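Local coordinates for OsmC-like protein (Jannaschia sp., PDB 3CJE) that probably reduces organic hydroperoxides and so protects the cell against oxidative stress, at residues S58-P62 / L63-I67; L158-D162 / T163-A167; P125-I128 / E129-Q132. All blocks are in the same frame, centred on the assembly; numbering follows the deposited sequence.

Interaction 1 of 3, residues S58-P62 / L63-I67; sequences SAPPP and LALFI
The N-terminal end of helix 62-81 forms here, P61 occupying the N-cap position and P62 opening the first turn. The carbonyl O of P61 accepts two weak bonds, from A64 N at 3.0 Å and, longer, from L65 N at 3.4 Å. The first full-strength step is F66 N to P62 O, 3.0 Å with an N-H...O angle of 163°, the donor lying in the carbonyl plane. A proline suits the first turn of a helix, where no backbone N-H is needed for an intrahelical bond and its fixed phi is already helical. The helix lies on the five-stranded antiparallel sheet, L63 packing on V15 and F17 of strand 13-24. The preceding prolines fold against the same turn: the CB methyl of A64 meets P60 CB and P61 CD, each at 3.9 Å. L65 adds its CD2 methyl, 3.9 Å from P60 CG, with the leucine crossing the proline ring at about a right angle. CG of F66 stands anti to the backbone N (chi1 170°), which carries the phenyl ring away from the prolines toward W100. F43 of strand 41-47 touches P60, P61 and A64, while L144 of the second subunit packs on L63 and F66.

Interaction 2 of 3, residues L158-D162 / T163-A167; sequences LKVGD and TFIDA
V160 and T163 grip each other through two backbone hydrogen bonds, V160 N to T163 O at 2.8 Å and T163 N to V160 O at 3.0 Å. The second is the more distorted, its donor standing above the carbonyl plane of V160. A further pair joins L158 to I165, with L158 N to I165 O at 2.8 Å and I165 N to L158 O at 2.9 Å. Between these hydrogen-bonded pairs lies the non-hydrogen-bonded pair K159 and F164, whose side chains share one face. K159 CB sits off-centre over the F164 ring, 4.2 Å from the centroid and 30° off the normal, a CH-pi contact. In one of its two conformers the lysine chain runs on extended and bends only at its last torsion (chi4 49°), which turns NZ back to a weak, doubtful bond with G161 O. On the other face, V160 CG2 packs against I165 CD1 at 3.8 Å, and L158 CB meets A167 CB at 3.9 Å. I128 of the second subunit covers I165, and the terminal carboxylate of A167 forms a salt bridge with K139 of that subunit. L158 also pairs in parallel with a strand of the second subunit. Residues V160 to T163 make a type II' beta turn, with G161 at positive phi: the chain ends in a beta hairpin with a two-residue loop, G161-D162.

Interaction 3 of 3, residues P125-I128 / E129-Q132; sequences PDPI and EAQQ. With GOL (glycerol), chain G.
Q131 reaches back to D126 with CG beside its own backbone N (chi1 -66°) and the chain extended beyond CG, which brings its amide alongside the residues that precede the helix. There Q131 NE2 donates to D126 O at 2.9 Å. The acceptor lies nearly in the amide plane of Q131, whereas the donor stands 46° out of the carbonyl plane of D126. Q131 NE2 also donates to O2 of a bound glycerol at 2.9 Å, and glycerol O3 donates to D126 O at 2.8 Å, so the ligand bridges the same amide and carbonyl. This glycerol probably comes from the crystallisation liquor; S124 O binds it as well.

In one of two conformers, E129 is bent at its second torsion (chi2 88°), which folds the carboxylate back over P127; the resulting contact, E129 OE2 to P127 CB at 3.6 Å, is tentative. P127 is the N-cap residue. Its carbonyl O takes Q131 N in the carbonyl plane at 3.2 Å and A130 N more weakly. One step on, Q132 N donates to I128 O at 2.8 Å with the donor nearly along the C=O axis, the next helical bond. The side chains of I128 and Q132 cross obliquely, the methyl CG2 of I128 lying 3.9 Å from CD of Q132.

The D126 carboxylate has its partner outside the turn: OD2 accepts a hydrogen bond from the backbone N of T88. The segment thus links the loop after strand 108-121 to the start of helix 128-141, with L122 and S124 beside Q131. On the helix flank, the C-terminal hairpin of the second subunit closes in: its I165 packs on Q132, its L158 on Q131, and its D166 O accepts a hydrogen bond from Q132 NE2.

From the N terminus, interaction 1 comes first, where the loop after strand 41-47 turns into helix 62-81. Interaction 3 follows at the start of helix 128-141, after strand 108-121, and interaction 2 closes the chain as the hairpin of strands 154-160 and 163-166. All are local turns in series; none encloses or crosses another. Within one chain interactions 2 and 3 are far apart, their centres about 53 Å from each other on opposite sides of the chain's centre, yet the dimer brings them together: residues 158-167 of one subunit meet residues 128-132 of the other. Interaction 1 also touches the second subunit, linking its helix start to the interface.

Interaction 1 of 3, residues S58-P62 / L63-I67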
loop_
_atom_site.group_PDB
_atom_site.type_symbol
_atom_site.label_atom_id
_atom_site.label_comp_id
_atom_site.label_asym_id
_atom_site.label_seq_id
_atom_site.Cartn_x
_atom_site.Cartn_y
_atom_site.Cartn_z
ATOM N N SER A 58 11.363 1.916 16.602
ATOM C CA SER A 58 11.145 0.700 15.790
ATOM C C SER A 58 10.207 0.949 14.593
ATOM O O SER A 58 9.177 1.626 14.718
ATOM C CB SER A 58 10.570 -0.424 16.649
ATOM O OG SER A 58 10.410 -1.617 15.891
ATOM N N ALA A 59 10.559 0.374 13.444
ATOM C CA ALA A 59 9.832 0.653 12.184
ATOM C C ALA A 59 8.439 0.026 12.227
ATOM O O ALA A 59 8.231 -0.955 12.908
ATOM C CB ALA A 59 10.629 0.118 11.012
ATOM N N PRO A 60 7.472 0.593 11.493
ATOM C CA PRO A 60 6.122 0.020 11.562
ATOM C C PRO A 60 5.996 -1.251 10.739
ATOM O O PRO A 60 6.881 -1.535 9.908
ATOM C CB PRO A 60 5.242 1.092 10.936
ATOM C CG PRO A 60 6.117 2.010 10.270
ATOM C CD PRO A 60 7.530 1.779 10.634
ATOM N N PRO A 61 4.914 -2.016 10.941
ATOM C CA PRO A 61 4.713 -3.175 10.095
ATOM C C PRO A 61 4.253 -2.794 8.697
ATOM O O PRO A 61 3.734 -1.698 8.462
ATOM C CB PRO A 61 3.601 -3.974 10.799
ATOM C CG PRO A 61 2.839 -2.939 11.546
ATOM C CD PRO A 61 3.821 -1.853 11.920
ATOM N N PRO A 62 4.470 -3.713 7.748
ATOM C CA PRO A 62 4.113 -3.405 6.364
ATOM C C PRO A 62 2.670 -2.941 6.147
ATOM O O PRO A 62 2.412 -2.037 5.345
ATOM C CB PRO A 62 4.358 -4.744 5.650
ATOM C CG PRO A 62 5.425 -5.401 6.422
ATOM C CD PRO A 62 5.130 -5.033 7.866
ATOM N N LEU A 63 1.691 -3.524 6.845
ATOM C CA LEU A 63 0.294 -3.130 6.583
ATOM C C LEU A 63 0.050 -1.690 7.072
ATOM O O LEU A 63 -0.895 -1.022 6.591
ATOM C CB LEU A 63 -0.701 -4.105 7.214
ATOM C CG LEU A 63 -0.782 -5.481 6.522
ATOM C CD1 LEU A 63 -1.909 -6.323 7.164
ATOM C CD2 LEU A 63 -0.951 -5.354 5.057
ATOM N N ALA A 64 0.833 -1.233 8.060
ATOM C CA ALA A 64 0.716 0.181 8.512
ATOM C C ALA A 64 1.139 1.117 7.390
ATOM O O ALA A 64 0.506 2.139 7.147
ATOM C CB ALA A 64 1.577 0.477 9.800
ATOM N N LEU A 65 2.250 0.786 6.722
ATOM C CA LEU A 65 2.673 1.603 5.571
ATOM C C LEU A 65 1.598 1.567 4.481
ATOM O O LEU A 65 1.311 2.594 3.862
ATOM C CB LEU A 65 4.036 1.155 5.059
ATOM C CG LEU A 65 5.246 1.327 5.969
ATOM C CD1 LEU A 65 6.529 0.956 5.156
ATOM C CD2 LEU A 65 5.369 2.706 6.490
ATOM N N PHE A 66 1.016 0.390 4.192
ATOM C CA PHE A 66 -0.037 0.282 3.177
ATOM C C PHE A 66 -1.230 1.201 3.484
ATOM O O PHE A 66 -1.671 1.969 2.639
ATOM C CB PHE A 66 -0.538 -1.162 3.074
ATOM C CG PHE A 66 -1.753 -1.292 2.231
ATOM C CD1 PHE A 66 -1.690 -1.154 0.852
ATOM C CD2 PHE A 66 -3.014 -1.452 2.821
ATOM C CE1 PHE A 66 -2.860 -1.253 0.080
ATOM C CE2 PHE A 66 -4.179 -1.552 2.027
ATOM C CZ PHE A 66 -4.080 -1.433 0.671
ATOM N N ILE A 67 -1.795 1.094 4.690
ATOM C CA ILE A 67 -3.010 1.863 5.003
ATOM C C ILE A 67 -2.724 3.371 5.047
ATOM O O ILE A 67 -3.546 4.171 4.625
ATOM C CB ILE A 67 -3.752 1.362 6.255
ATOM C CG1 ILE A 67 -5.201 1.887 6.266
ATOM C CG2 ILE A 67 -2.998 1.652 7.538
ATOM C CD1 ILE A 67 -6.102 1.286 7.337
#

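Interaction 2 of 3, residues L158-D162 / T163-A167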
loop_
_atom_site.group_PDB
_atom_site.type_symbol
_atom_site.label_atom_id
_atom_site.label_comp_id
_atom_site.label_asym_id
_atom_site.label_seq_id
_atom_site.Cartn_x
_atom_site.Cartn_y
_atom_site.Cartn_z
ATOM N N LEU A 158 12.680 -15.538 -9.360
ATOM C CA LEU A 158 13.647 -15.996 -8.399
ATOM C C LEU A 158 15.016 -15.991 -9.079
ATOM O O LEU A 158 15.162 -16.555 -10.185
ATOM C CB LEU A 158 13.331 -17.450 -7.992
ATOM C CG LEU A 158 14.383 -18.169 -7.189
ATOM C CD1 LEU A 158 14.678 -17.487 -5.814
ATOM C CD2 LEU A 158 13.996 -19.661 -6.968
ATOM N N LYS A 159 16.010 -15.353 -8.473
ATOM C CA LYS A 159 17.366 -15.420 -9.009
ATOM C C LYS A 159 17.911 -16.846 -8.936
ATOM O O LYS A 159 17.765 -17.510 -7.900
ATOM C CB LYS A 159 18.310 -14.444 -8.299
ATOM C CG LYS A 159 19.645 -14.276 -9.009
ATOM C CD LYS A 159 20.386 -13.071 -8.511
ATOM C CE LYS A 159 21.560 -12.701 -9.421
ATOM N NZ LYS A 159 21.151 -12.645 -10.863
ATOM N N VAL A 160 18.468 -17.310 -10.065
ATOM C CA VAL A 160 19.271 -18.528 -10.158
ATOM C C VAL A 160 20.517 -18.184 -10.979
ATOM O O VAL A 160 20.433 -17.907 -12.185
ATOM C CB VAL A 160 18.501 -19.669 -10.850
ATOM C CG1 VAL A 160 19.417 -20.900 -11.004
ATOM C CG2 VAL A 160 17.198 -19.986 -10.093
ATOM N N GLY A 161 21.668 -18.131 -10.323
ATOM C CA GLY A 161 22.880 -17.718 -10.995
ATOM C C GLY A 161 22.749 -16.329 -11.554
ATOM O O GLY A 161 22.393 -15.394 -10.826
ATOM N N ASP A 162 22.975 -16.214 -12.858
ATOM C CA ASP A 162 22.918 -14.917 -13.524
ATOM C C ASP A 162 21.580 -14.586 -14.115
ATOM O O ASP A 162 21.455 -13.614 -14.876
ATOM C CB ASP A 162 23.982 -14.884 -14.625
ATOM C CG ASP A 162 25.360 -14.704 -14.053
ATOM O OD1 ASP A 162 25.458 -14.005 -13.015
ATOM O OD2 ASP A 162 26.311 -15.265 -14.632
ATOM N N THR A 163 20.573 -15.391 -13.824
ATOM C CA THR A 163 19.314 -15.176 -14.458
ATOM C C THR A 163 18.197 -15.212 -13.428
ATOM O O THR A 163 18.434 -15.554 -12.279
ATOM C CB THR A 163 19.033 -16.217 -15.584
ATOM O OG1 THR A 163 17.994 -15.683 -16.440
ATOM C CG2 THR A 163 18.644 -17.584 -15.019
ATOM N N PHE A 164 17.014 -14.813 -13.870
ATOM C CA PHE A 164 15.816 -14.835 -13.040
ATOM C C PHE A 164 14.808 -15.746 -13.710
ATOM O O PHE A 164 14.517 -15.584 -14.918
ATOM C CB PHE A 164 15.227 -13.424 -12.950
ATOM C CG PHE A 164 15.876 -12.578 -11.928
ATOM C CD1 PHE A 164 15.464 -12.638 -10.611
ATOM C CD2 PHE A 164 16.910 -11.698 -12.278
ATOM C CE1 PHE A 164 16.049 -11.838 -9.639
ATOM C CE2 PHE A 164 17.511 -10.891 -11.284
ATOM C CZ PHE A 164 17.066 -10.977 -9.968
ATOM N N ILE A 165 14.306 -16.721 -12.973
ATOM C CA ILE A 165 13.302 -17.644 -13.478
ATOM C C ILE A 165 11.956 -17.344 -12.832
ATOM O O ILE A 165 11.868 -16.741 -11.757
ATOM C CB ILE A 165 13.704 -19.119 -13.284
ATOM C CG1 ILE A 165 13.617 -19.550 -11.814
ATOM C CG2 ILE A 165 15.147 -19.372 -13.833
ATOM C CD1 ILE A 165 13.842 -21.092 -11.606
ATOM N N ASP A 166 10.877 -17.761 -13.478
ATOM C CA ASP A 166 9.548 -17.473 -12.940
ATOM C C ASP A 166 9.305 -18.232 -11.653
ATOM O O ASP A 166 9.776 -19.339 -11.494
ATOM C CB ASP A 166 8.467 -17.748 -13.990
ATOM C CG ASP A 166 8.521 -16.752 -15.151
ATOM O OD1 ASP A 166 8.789 -15.537 -14.928
ATOM O OD2 ASP A 166 8.290 -17.190 -16.298
ATOM N N ALA A 167 8.607 -17.606 -10.696
ATOM C CA ALA A 167 8.394 -18.197 -9.362
ATOM C C ALA A 167 7.010 -17.903 -8.775
ATOM O O ALA A 167 6.704 -18.429 -7.688
ATOM C CB ALA A 167 9.455 -17.724 -8.369
ATOM O OXT ALA A 167 6.231 -17.180 -9.371
#

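Interaction 3 of 3, residues P125-I128 / E129-Q132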
loop_
_atom_site.group_PDB
_atom_site.type_symbol
_atom_site.label_atom_id
_atom_site.label_comp_id
_atom_site.label_asym_id
_atom_site.label_seq_id
_atom_site.Cartn_x
_atom_site.Cartn_y
_atom_site.Cartn_z
ATOM N N PRO A 125 -18.277 24.524 2.903
ATOM C CA PRO A 125 -19.480 25.339 2.811
ATOM C C PRO A 125 -20.266 25.175 1.501
ATOM O O PRO A 125 -21.181 25.967 1.234
ATOM C CB PRO A 125 -18.914 26.741 2.876
ATOM C CG PRO A 125 -17.661 26.622 2.096
ATOM C CD PRO A 125 -17.085 25.291 2.486
ATOM N N ASP A 126 -19.866 24.210 0.673
ATOM C CA ASP A 126 -20.397 24.028 -0.671
ATOM C C ASP A 126 -21.526 22.998 -0.755
ATOM O O ASP A 126 -21.738 22.236 0.198
ATOM C CB ASP A 126 -19.263 23.616 -1.589
ATOM C CG ASP A 126 -18.118 24.610 -1.544
ATOM O OD1 ASP A 126 -18.275 25.732 -2.024
ATOM O OD2 ASP A 126 -17.064 24.284 -0.994
ATOM N N PRO A 127 -22.238 22.942 -1.900
ATOM C CA PRO A 127 -23.279 21.941 -2.060
ATOM C C PRO A 127 -22.740 20.533 -1.935
ATOM O O PRO A 127 -21.601 20.240 -2.339
ATOM C CB PRO A 127 -23.820 22.206 -3.483
ATOM C CG PRO A 127 -23.585 23.644 -3.727
ATOM C CD PRO A 127 -22.224 23.874 -3.058
ATOM N N ILE A 128 -23.574 19.664 -1.392
ATOM C CA ILE A 128 -23.192 18.250 -1.231
ATOM C C ILE A 128 -22.796 17.635 -2.591
ATOM O O ILE A 128 -21.836 16.884 -2.656
ATOM C CB ILE A 128 -24.330 17.430 -0.551
ATOM C CG1 ILE A 128 -24.403 17.811 0.936
ATOM C CG2 ILE A 128 -24.102 15.909 -0.692
ATOM C CD1 ILE A 128 -25.741 17.383 1.588
ATOM N N GLU A 129 -23.530 17.989 -3.648
ATOM C CA GLU A 129 -23.263 17.496 -5.029
ATOM C C GLU A 129 -21.838 17.840 -5.498
ATOM O O GLU A 129 -21.178 17.063 -6.207
ATOM C CB GLU A 129 -24.244 18.099 -6.059
ATOM C CG GLU A 129 -25.697 18.143 -5.650
ATOM C CD GLU A 129 -26.024 19.403 -4.890
ATOM O OE1 GLU A 129 -26.335 20.442 -5.541
ATOM O OE2 GLU A 129 -25.964 19.334 -3.655
ATOM N N ALA A 130 -21.389 19.030 -5.119
ATOM C CA ALA A 130 -20.035 19.498 -5.465
ATOM C C ALA A 130 -18.968 18.689 -4.708
ATOM O O ALA A 130 -17.886 18.340 -5.240
ATOM C CB ALA A 130 -19.878 21.022 -5.177
ATOM N N GLN A 131 -19.274 18.412 -3.434
ATOM C CA GLN A 131 -18.393 17.615 -2.578
ATOM C C GLN A 131 -18.302 16.182 -3.093
ATOM O O GLN A 131 -17.234 15.572 -3.144
ATOM C CB GLN A 131 -18.915 17.635 -1.159
ATOM C CG GLN A 131 -18.857 19.036 -0.500
ATOM C CD GLN A 131 -19.453 19.011 0.871
ATOM O OE1 GLN A 131 -19.076 18.188 1.702
ATOM N NE2 GLN A 131 -20.451 19.856 1.101
ATOM N N GLN A 132 -19.441 15.619 -3.487
ATOM C CA GLN A 132 -19.448 14.287 -4.087
ATOM C C GLN A 132 -18.641 14.244 -5.399
ATOM O O GLN A 132 -17.917 13.252 -5.636
ATOM C CB GLN A 132 -20.882 13.830 -4.304
ATOM C CG GLN A 132 -21.582 13.503 -2.979
ATOM C CD GLN A 132 -23.020 13.118 -3.206
ATOM O OE1 GLN A 132 -23.735 13.764 -3.982
ATOM N NE2 GLN A 132 -23.448 12.042 -2.543
HETATM C C1 GOL G . -23.248 19.818 4.371
HETATM O O1 GOL G . -22.473 18.953 5.206
HETATM C C2 GOL G . -22.598 21.167 4.104
HETATM O O2 GOL G . -21.236 20.839 3.681
HETATM C C3 GOL G . -23.384 21.856 2.928
HETATM O O3 GOL G . -22.603 23.005 2.716
#